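Local coordinates for protein aminotransferase, class I (Staphylococcus aureus, PDB 2O1B) that probably transfers amino groups between amino acids and 2-oxo acids as a pyridoxal-5'-phosphate-dependent class I aminotransferase, consistent with aspartate transaminase activity, at residues 347-355 and 366-377. Sequence-based numbering, arbitrary orientation. Where two conformers were deposited one is given.
Sequences YDSEQFEQF and PGKPFGENGNRY
The capped N-terminus of helix 349-360, led by Ser-349, docks against the connection, with two short 3-10 turns, between antiparallel strands 365-366 and 377-381. Asp-348 and Gln-351 form a capping box: Gln-351 N donates to Asp-348 OD1 at 2.7 Å, nearly straight (170°), while Asp-348 N returns a bond to Gln-351 OE1. The amide that follows the N-cap residue, Ser-349 N, donates across the contact to Asn-375 O at 2.9 Å; the bond is bent, and the donor lies 22° out of the carbonyl plane. Ser-349 is buried. Its CB points into the loop, 3.1 Å from Tyr-377 O, and a chi1 of 77° sets OG between its own N and carbonyl carbon. There OG accepts a weak bond from Lys-368 N and lies 2.7 Å from a water that in turn donates to Asn-375 OD1, so both the main chain and the side chain of Asn-375 are tied to this one serine. One turn on, the extended Glu-353 side chain crosses that of Pro-366 at a slant, with Glu-353 OE1 3.5 Å from Pro-366 CG. Glu-350 rests its OE2 against the aliphatic CD of Lys-368, whose NZ turns off to 5.4 Å from that oxygen. Before the helix, Arg-376 brings NH1 to 3.0 Å from Tyr-347 O, which lies near the guanidinium plane; Thr-343 OG1 is hydrogen-bonded to the same carbonyl. The first-turn amides of Ser-349 and Gln-351 are thus satisfied by different acceptors, loop carbonyl and cap carboxylate, while the opposite charges of Glu-350 and Lys-368 attract, if at all, only at a distance.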
loop_
_atom_site.group_PDB
_atom_site.type_symbol
_atom_site.label_atom_id
_atom_site.label_comp_id
_atom_site.label_asym_id
_atom_site.label_seq_id
_atom_site.Cartn_x
_atom_site.Cartn_y
_atom_site.Cartn_z
ATOM N N TYR A 347 -2.414 -21.780 33.546
ATOM C CA TYR A 347 -1.739 -20.978 32.512
ATOM C C TYR A 347 -2.753 -20.292 31.605
ATOM O O TYR A 347 -3.618 -20.953 31.048
ATOM C CB TYR A 347 -0.869 -21.864 31.612
ATOM C CG TYR A 347 0.283 -22.518 32.309
ATOM C CD1 TYR A 347 0.085 -23.646 33.113
ATOM C CD2 TYR A 347 1.580 -22.020 32.165
ATOM C CE1 TYR A 347 1.134 -24.259 33.743
ATOM C CE2 TYR A 347 2.647 -22.634 32.798
ATOM C CZ TYR A 347 2.412 -23.751 33.596
ATOM O OH TYR A 347 3.451 -24.369 34.246
ATOM N N ASP A 348 -2.643 -18.980 31.437
ATOM C CA ASP A 348 -3.350 -18.332 30.342
ATOM C C ASP A 348 -2.498 -18.458 29.068
ATOM O O ASP A 348 -1.437 -19.104 29.094
ATOM C CB ASP A 348 -3.770 -16.885 30.675
ATOM C CG ASP A 348 -2.598 -15.932 30.876
ATOM O OD1 ASP A 348 -1.524 -16.091 30.254
ATOM O OD2 ASP A 348 -2.768 -14.977 31.659
ATOM N N SER A 349 -2.968 -17.877 27.961
ATOM C CA SER A 349 -2.299 -18.021 26.668
ATOM C C SER A 349 -0.888 -17.422 26.666
ATOM O O SER A 349 0.038 -17.969 26.052
ATOM C CB SER A 349 -3.153 -17.421 25.545
ATOM O OG SER A 349 -3.085 -16.007 25.523
ATOM N N GLU A 350 -0.732 -16.303 27.362
ATOM C CA GLU A 350 0.548 -15.601 27.407
ATOM C C GLU A 350 1.529 -16.271 28.369
ATOM O O GLU A 350 2.729 -16.351 28.086
ATOM C CB GLU A 350 0.331 -14.126 27.748
ATOM C CG GLU A 350 -0.423 -13.350 26.661
ATOM C CD GLU A 350 -0.615 -11.871 26.999
ATOM O OE1 GLU A 350 -0.062 -11.029 26.263
ATOM O OE2 GLU A 350 -1.311 -11.546 27.993
ATOM N N GLN A 351 1.015 -16.764 29.493
ATOM C CA GLN A 351 1.810 -17.552 30.432
ATOM C C GLN A 351 2.257 -18.870 29.810
ATOM O O GLN A 351 3.397 -19.288 29.992
ATOM C CB GLN A 351 1.029 -17.810 31.721
ATOM C CG GLN A 351 0.954 -16.604 32.641
ATOM C CD GLN A 351 -0.090 -16.745 33.721
ATOM O OE1 GLN A 351 -1.008 -17.562 33.619
ATOM N NE2 GLN A 351 0.042 -15.940 34.777
ATOM N N PHE A 352 1.361 -19.516 29.073
ATOM C CA PHE A 352 1.704 -20.754 28.375
ATOM C C PHE A 352 2.665 -20.490 27.222
ATOM O O PHE A 352 3.555 -21.294 26.968
ATOM C CB PHE A 352 0.443 -21.482 27.891
ATOM C CG PHE A 352 0.661 -22.946 27.556
ATOM C CD1 PHE A 352 0.129 -23.488 26.390
ATOM C CD2 PHE A 352 1.392 -23.785 28.412
ATOM C CE1 PHE A 352 0.311 -24.832 26.075
ATOM C CE2 PHE A 352 1.582 -25.135 28.106
ATOM C CZ PHE A 352 1.036 -25.659 26.926
ATOM N N GLU A 353 2.498 -19.356 26.541
ATOM C CA GLU A 353 3.428 -18.955 25.477
ATOM C C GLU A 353 4.842 -18.800 26.038
ATOM O O GLU A 353 5.797 -19.342 25.479
ATOM C CB GLU A 353 2.987 -17.653 24.803
ATOM C CG GLU A 353 3.958 -17.163 23.720
ATOM C CD GLU A 353 3.983 -15.644 23.549
ATOM O OE1 GLU A 353 3.244 -14.925 24.270
ATOM O OE2 GLU A 353 4.760 -15.170 22.683
ATOM N N GLN A 354 4.962 -18.073 27.147
ATOM C CA GLN A 354 6.253 -17.876 27.792
ATOM C C GLN A 354 6.845 -19.189 28.321
ATOM O O GLN A 354 8.036 -19.448 28.132
ATOM C CB GLN A 354 6.166 -16.797 28.878
ATOM C CG GLN A 354 7.485 -16.061 29.134
ATOM C CD GLN A 354 7.993 -15.233 27.936
ATOM O OE1 GLN A 354 7.247 -14.922 26.992
ATOM N NE2 GLN A 354 9.270 -14.872 27.982
ATOM N N PHE A 355 6.012 -20.021 28.951
ATOM C CA PHE A 355 6.412 -21.375 29.359
ATOM C C PHE A 355 7.034 -22.185 28.214
ATOM O O PHE A 355 8.140 -22.711 28.352
ATOM C CB PHE A 355 5.210 -22.128 29.943
ATOM C CG PHE A 355 5.516 -23.542 30.384
ATOM C CD1 PHE A 355 6.089 -23.793 31.627
ATOM C CD2 PHE A 355 5.205 -24.623 29.566
ATOM C CE1 PHE A 355 6.359 -25.098 32.048
ATOM C CE2 PHE A 355 5.473 -25.930 29.975
ATOM C CZ PHE A 355 6.053 -26.164 31.222
ATOM N N PRO A 366 -0.004 -16.866 21.119
ATOM C CA PRO A 366 -0.988 -16.828 22.187
ATOM C C PRO A 366 -2.365 -16.471 21.640
ATOM O O PRO A 366 -2.481 -15.658 20.726
ATOM C CB PRO A 366 -0.472 -15.708 23.104
ATOM C CG PRO A 366 0.377 -14.850 22.230
ATOM C CD PRO A 366 1.027 -15.822 21.284
ATOM N N GLY A 367 -3.399 -17.072 22.208
ATOM C CA GLY A 367 -4.759 -16.790 21.785
ATOM C C GLY A 367 -5.227 -15.375 22.059
ATOM O O GLY A 367 -6.164 -14.903 21.414
ATOM N N LYS A 368 -4.583 -14.693 23.008
ATOM C CA LYS A 368 -5.098 -13.400 23.505
ATOM C C LYS A 368 -5.366 -12.343 22.420
ATOM O O LYS A 368 -6.484 -11.845 22.336
ATOM C CB LYS A 368 -4.244 -12.816 24.638
ATOM C CG LYS A 368 -4.740 -11.443 25.124
ATOM C CD LYS A 368 -4.340 -11.164 26.564
ATOM C CE LYS A 368 -4.651 -9.728 26.981
ATOM N NZ LYS A 368 -6.064 -9.355 26.687
ATOM N N PRO A 369 -4.347 -11.994 21.604
ATOM C CA PRO A 369 -4.562 -11.020 20.532
ATOM C C PRO A 369 -5.659 -11.392 19.525
ATOM O O PRO A 369 -6.117 -10.530 18.788
ATOM C CB PRO A 369 -3.197 -10.953 19.828
ATOM C CG PRO A 369 -2.474 -12.163 20.248
ATOM C CD PRO A 369 -2.949 -12.458 21.629
ATOM N N PHE A 370 -6.080 -12.652 19.495
ATOM C CA PHE A 370 -7.172 -13.082 18.616
ATOM C C PHE A 370 -8.548 -12.818 19.238
ATOM O O PHE A 370 -9.589 -12.981 18.588
ATOM C CB PHE A 370 -6.998 -14.551 18.250
ATOM C CG PHE A 370 -5.709 -14.843 17.532
ATOM C CD1 PHE A 370 -5.578 -14.561 16.179
ATOM C CD2 PHE A 370 -4.621 -15.390 18.217
ATOM C CE1 PHE A 370 -4.392 -14.821 15.510
ATOM C CE2 PHE A 370 -3.429 -15.666 17.554
ATOM C CZ PHE A 370 -3.309 -15.378 16.204
ATOM N N GLY A 371 -8.538 -12.368 20.487
ATOM C CA GLY A 371 -9.748 -11.987 21.199
ATOM C C GLY A 371 -9.821 -12.625 22.571
ATOM O O GLY A 371 -9.045 -13.545 22.876
ATOM N N GLU A 372 -10.753 -12.110 23.382
ATOM C CA GLU A 372 -11.094 -12.608 24.714
ATOM C C GLU A 372 -11.287 -14.130 24.748
ATOM O O GLU A 372 -10.855 -14.802 25.686
ATOM C CB GLU A 372 -12.385 -11.917 25.183
ATOM C CG GLU A 372 -12.500 -11.643 26.683
ATOM C CD GLU A 372 -13.684 -10.741 27.023
ATOM O OE1 GLU A 372 -14.291 -10.179 26.086
ATOM O OE2 GLU A 372 -14.014 -10.587 28.225
ATOM N N ASN A 373 -11.939 -14.660 23.718
ATOM C CA ASN A 373 -12.233 -16.085 23.611
ATOM C C ASN A 373 -11.007 -16.941 23.300
ATOM O O ASN A 373 -11.098 -18.168 23.291
ATOM C CB ASN A 373 -13.326 -16.340 22.575
ATOM C CG ASN A 373 -14.671 -15.841 23.023
ATOM O OD1 ASN A 373 -14.912 -15.661 24.223
ATOM N ND2 ASN A 373 -15.560 -15.597 22.066
ATOM N N GLY A 374 -9.878 -16.285 23.046
ATOM C CA GLY A 374 -8.603 -16.953 22.828
ATOM C C GLY A 374 -7.743 -16.967 24.083
ATOM O O GLY A 374 -6.638 -17.479 24.061
ATOM N N ASN A 375 -8.258 -16.427 25.188
ATOM C CA ASN A 375 -7.480 -16.311 26.419
ATOM C C ASN A 375 -6.853 -17.625 26.925
ATOM O O ASN A 375 -5.786 -17.613 27.550
ATOM C CB ASN A 375 -8.321 -15.676 27.536
ATOM C CG ASN A 375 -7.471 -15.041 28.601
ATOM O OD1 ASN A 375 -6.573 -14.254 28.301
ATOM N ND2 ASN A 375 -7.739 -15.378 29.860
ATOM N N ARG A 376 -7.515 -18.745 26.650
ATOM C CA ARG A 376 -7.041 -20.043 27.132
ATOM C C ARG A 376 -6.736 -21.032 26.006
ATOM O O ARG A 376 -6.960 -22.240 26.133
ATOM C CB ARG A 376 -7.993 -20.621 28.178
ATOM C CG ARG A 376 -8.240 -19.649 29.338
ATOM C CD ARG A 376 -8.077 -20.292 30.698
ATOM N NE ARG A 376 -8.098 -19.286 31.765
ATOM C CZ ARG A 376 -7.068 -18.972 32.549
ATOM N NH1 ARG A 376 -5.897 -19.598 32.426
ATOM N NH2 ARG A 376 -7.216 -18.038 33.483
ATOM N N TYR A 377 -6.208 -20.493 24.910
ATOM C CA TYR A 377 -5.717 -21.293 23.797
ATOM C C TYR A 377 -4.432 -20.709 23.250
ATOM O O TYR A 377 -4.135 -19.544 23.459
ATOM C CB TYR A 377 -6.698 -21.292 22.636
ATOM C CG TYR A 377 -7.987 -22.013 22.871
ATOM C CD1 TYR A 377 -8.153 -23.326 22.445
ATOM C CD2 TYR A 377 -9.048 -21.380 23.514
ATOM C CE1 TYR A 377 -9.337 -23.998 22.662
ATOM C CE2 TYR A 377 -10.240 -22.044 23.725
ATOM C CZ TYR A 377 -10.374 -23.353 23.299
ATOM O OH TYR A 377 -11.566 -24.017 23.500
HETATM O O HOH W 1 -3.945 -14.795 27.789
#